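Non-structural protein 2 (Human rotavirus C, PDB 2GU0) probably serves as an octameric RNA-binding NTPase and RNA triphosphatase that takes part in viral genome replication, packaging and the formation of viroplasms. Local coordinates at residues L4-S9 against N59-N64. Numbering follows the deposited sequence.
Sequences LACFVS and NRFKTN
C6 and F61 make a Cys sulfur-aromatic contact in the N-terminal part of NSP2, joining the short 3-10 turn of residues 4-6, just ahead of strand 8-11, to the loop between strand 51-52 and helix 74-90. Followed outward from the backbone, C6 first presents CB, which lies 3.7 Å from CZ of F61, at an oblique approach to the ring. The next atom, SG, sits 4.9 Å from the F61 ring centroid and 48° off the ring normal, an oblique position. With SG anti to the carbonyl carbon and beside the backbone N (chi1 -65°), the sulfur also reaches the aliphatic base of R60: C6 SG lies 4.1 Å from R60 CB and as far from R60 CG. The sulfur thus touches both an aromatic ring and the two methylenes of R60, by van der Waals contact. Beyond CG the R60 chain bends at chi2 (-69°), and its NE forms a salt bridge with OE2 of E3, the residue just before the turn, which keeps the charged end near it. The F61 ring also meets the ring of Y71, the two planes nearly perpendicular. At the F61 edge, in the ring plane, lies C6 O, 4.0 Å from F61 CZ; that carbonyl oxygen is hydrogen-bonded to the hydroxyl OH of Y76 in helix 74-90.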
ATOM      1  N   LEU A   4      -2.925  22.508 -35.272  1.00 33.79           N
ATOM      2  CA  LEU A   4      -4.194  22.319 -34.565  1.00 32.51           C
ATOM      3  C   LEU A   4      -4.830  20.990 -34.919  1.00 32.26           C
ATOM      4  O   LEU A   4      -5.535  20.409 -34.097  1.00 32.54           O
ATOM      5  CB  LEU A   4      -5.169  23.462 -34.880  1.00 31.83           C
ATOM      6  CG  LEU A   4      -6.538  23.473 -34.185  1.00 31.26           C
ATOM      7  CD1 LEU A   4      -6.367  23.370 -32.677  1.00 30.46           C
ATOM      8  CD2 LEU A   4      -7.280  24.749 -34.538  1.00 28.78           C
ATOM      9  N   ALA A   5      -4.564  20.516 -36.136  1.00 30.85           N
ATOM     10  CA  ALA A   5      -5.103  19.250 -36.633  1.00 30.79           C
ATOM     11  C   ALA A   5      -4.533  18.007 -35.941  1.00 30.84           C
ATOM     12  O   ALA A   5      -4.910  16.885 -36.270  1.00 31.14           O
ATOM     13  CB  ALA A   5      -4.871  19.135 -38.136  1.00 30.06           C
ATOM     14  N   CYS A   6      -3.609  18.193 -35.012  1.00 28.98           N
ATOM     15  CA  CYS A   6      -3.062  17.054 -34.300  1.00 28.80           C
ATOM     16  C   CYS A   6      -3.909  16.840 -33.062  1.00 29.43           C
ATOM     17  O   CYS A   6      -3.721  15.870 -32.338  1.00 30.03           O
ATOM     18  CB  CYS A   6      -1.631  17.311 -33.863  1.00 28.85           C
ATOM     19  SG  CYS A   6      -0.459  17.513 -35.187  1.00 30.24           S
ATOM     20  N   PHE A   7      -4.854  17.744 -32.828  1.00 29.49           N
ATOM     21  CA  PHE A   7      -5.703  17.649 -31.653  1.00 29.57           C
ATOM     22  C   PHE A   7      -7.207  17.637 -31.882  1.00 30.19           C
ATOM     23  O   PHE A   7      -7.950  17.141 -31.032  1.00 30.64           O
ATOM     24  CB  PHE A   7      -5.387  18.790 -30.700  1.00 28.94           C
ATOM     25  CG  PHE A   7      -3.943  18.920 -30.379  1.00 28.80           C
ATOM     26  CD1 PHE A   7      -3.126  19.741 -31.137  1.00 27.78           C
ATOM     27  CD2 PHE A   7      -3.395  18.224 -29.315  1.00 28.76           C
ATOM     28  CE1 PHE A   7      -1.784  19.874 -30.838  1.00 28.56           C
ATOM     29  CE2 PHE A   7      -2.045  18.349 -29.006  1.00 30.81           C
ATOM     30  CZ  PHE A   7      -1.237  19.178 -29.771  1.00 29.77           C
ATOM     31  N   VAL A   8      -7.661  18.188 -33.005  1.00 29.11           N
ATOM     32  CA  VAL A   8      -9.090  18.256 -33.278  1.00 28.54           C
ATOM     33  C   VAL A   8      -9.486  18.090 -34.739  1.00 31.60           C
ATOM     34  O   VAL A   8      -8.778  18.531 -35.649  1.00 33.46           O
ATOM     35  CB  VAL A   8      -9.654  19.604 -32.821  1.00 26.59           C
ATOM     36  CG1 VAL A   8      -9.409  19.803 -31.355  1.00 25.68           C
ATOM     37  CG2 VAL A   8      -8.992  20.720 -33.602  1.00 26.10           C
ATOM     38  N   SER A   9     -10.625  17.443 -34.963  1.00 32.79           N
ATOM     39  CA  SER A   9     -11.153  17.265 -36.311  1.00 33.59           C
ATOM     40  C   SER A   9     -12.424  18.101 -36.319  1.00 35.82           C
ATOM     41  O   SER A   9     -12.838  18.587 -35.262  1.00 37.19           O
ATOM     42  CB  SER A   9     -11.456  15.793 -36.598  1.00 29.82           C
ATOM     43  OG  SER A   9     -12.246  15.224 -35.585  1.00 29.17           O
ATOM     44  N   ASN A  59       5.069  13.240 -38.028  1.00 41.85           N
ATOM     45  CA  ASN A  59       6.348  13.722 -37.512  1.00 45.70           C
ATOM     46  C   ASN A  59       6.161  14.234 -36.089  1.00 46.03           C
ATOM     47  O   ASN A  59       6.926  13.907 -35.187  1.00 48.08           O
ATOM     48  CB  ASN A  59       6.875  14.880 -38.365  1.00 48.96           C
ATOM     49  CG  ASN A  59       7.706  14.411 -39.543  1.00 54.97           C
ATOM     50  OD1 ASN A  59       8.212  15.230 -40.329  1.00 57.48           O
ATOM     51  ND2 ASN A  59       7.866  13.090 -39.675  1.00 55.48           N
ATOM     52  N   ARG A  60       5.125  15.046 -35.921  1.00 44.14           N
ATOM     53  CA  ARG A  60       4.756  15.668 -34.659  1.00 42.34           C
ATOM     54  C   ARG A  60       4.565  14.766 -33.418  1.00 40.34           C
ATOM     55  O   ARG A  60       4.648  15.252 -32.285  1.00 37.76           O
ATOM     56  CB  ARG A  60       3.473  16.468 -34.885  1.00 45.93           C
ATOM     57  CG  ARG A  60       3.550  17.489 -36.001  1.00 49.35           C
ATOM     58  CD  ARG A  60       4.472  18.605 -35.606  1.00 54.39           C
ATOM     59  NE  ARG A  60       4.454  19.716 -36.549  1.00 58.56           N
ATOM     60  CZ  ARG A  60       5.086  20.868 -36.343  1.00 59.76           C
ATOM     61  NH1 ARG A  60       5.786  21.056 -35.231  1.00 60.53           N
ATOM     62  NH2 ARG A  60       5.007  21.839 -37.240  1.00 60.60           N
ATOM     63  N   PHE A  61       4.301  13.476 -33.607  1.00 39.04           N
ATOM     64  CA  PHE A  61       4.077  12.602 -32.454  1.00 40.32           C
ATOM     65  C   PHE A  61       5.293  11.810 -32.010  1.00 42.77           C
ATOM     66  O   PHE A  61       6.191  11.532 -32.798  1.00 43.69           O
ATOM     67  CB  PHE A  61       2.918  11.633 -32.717  1.00 36.72           C
ATOM     68  CG  PHE A  61       1.642  12.312 -33.087  1.00 35.31           C
ATOM     69  CD1 PHE A  61       1.371  12.639 -34.412  1.00 35.12           C
ATOM     70  CD2 PHE A  61       0.729  12.677 -32.110  1.00 32.98           C
ATOM     71  CE1 PHE A  61       0.199  13.327 -34.749  1.00 34.42           C
ATOM     72  CE2 PHE A  61      -0.436  13.363 -32.442  1.00 32.15           C
ATOM     73  CZ  PHE A  61      -0.702  13.690 -33.763  1.00 31.33           C
ATOM     74  N   LYS A  62       5.301  11.438 -30.737  1.00 45.54           N
ATOM     75  CA  LYS A  62       6.399  10.686 -30.166  1.00 49.51           C
ATOM     76  C   LYS A  62       6.367   9.220 -30.562  1.00 53.13           C
ATOM     77  O   LYS A  62       5.313   8.583 -30.553  1.00 54.40           O
ATOM     78  CB  LYS A  62       6.388  10.803 -28.638  1.00 47.98           C
ATOM     79  CG  LYS A  62       7.484   9.996 -27.975  1.00 48.72           C
ATOM     80  CD  LYS A  62       7.655  10.304 -26.501  1.00 49.05           C
ATOM     81  CE  LYS A  62       6.561   9.693 -25.660  1.00 50.14           C
ATOM     82  NZ  LYS A  62       6.878   9.815 -24.206  1.00 50.87           N
ATOM     83  N   THR A  63       7.538   8.696 -30.916  1.00 57.81           N
ATOM     84  CA  THR A  63       7.694   7.299 -31.298  1.00 62.37           C
ATOM     85  C   THR A  63       8.814   6.719 -30.448  1.00 65.28           C
ATOM     86  O   THR A  63       9.613   7.467 -29.887  1.00 66.48           O
ATOM     87  CB  THR A  63       8.089   7.159 -32.761  1.00 62.48           C
ATOM     88  OG1 THR A  63       7.252   8.001 -33.557  1.00 64.96           O
ATOM     89  CG2 THR A  63       7.930   5.707 -33.216  1.00 63.02           C
ATOM     90  N   ASN A  64       8.876   5.392 -30.364  1.00 68.20           N
ATOM     91  CA  ASN A  64       9.901   4.711 -29.576  1.00 69.64           C
ATOM     92  C   ASN A  64      11.286   5.318 -29.759  1.00 70.18           C
ATOM     93  O   ASN A  64      12.178   5.095 -28.937  1.00 70.03           O
ATOM     94  CB  ASN A  64       9.942   3.226 -29.939  1.00 70.51           C
ATOM     95  CG  ASN A  64       8.660   2.509 -29.587  1.00 71.24           C
ATOM     96  OD1 ASN A  64       8.280   2.426 -28.419  1.00 72.21           O
ATOM     97  ND2 ASN A  64       7.979   1.990 -30.598  1.00 71.45           N
TER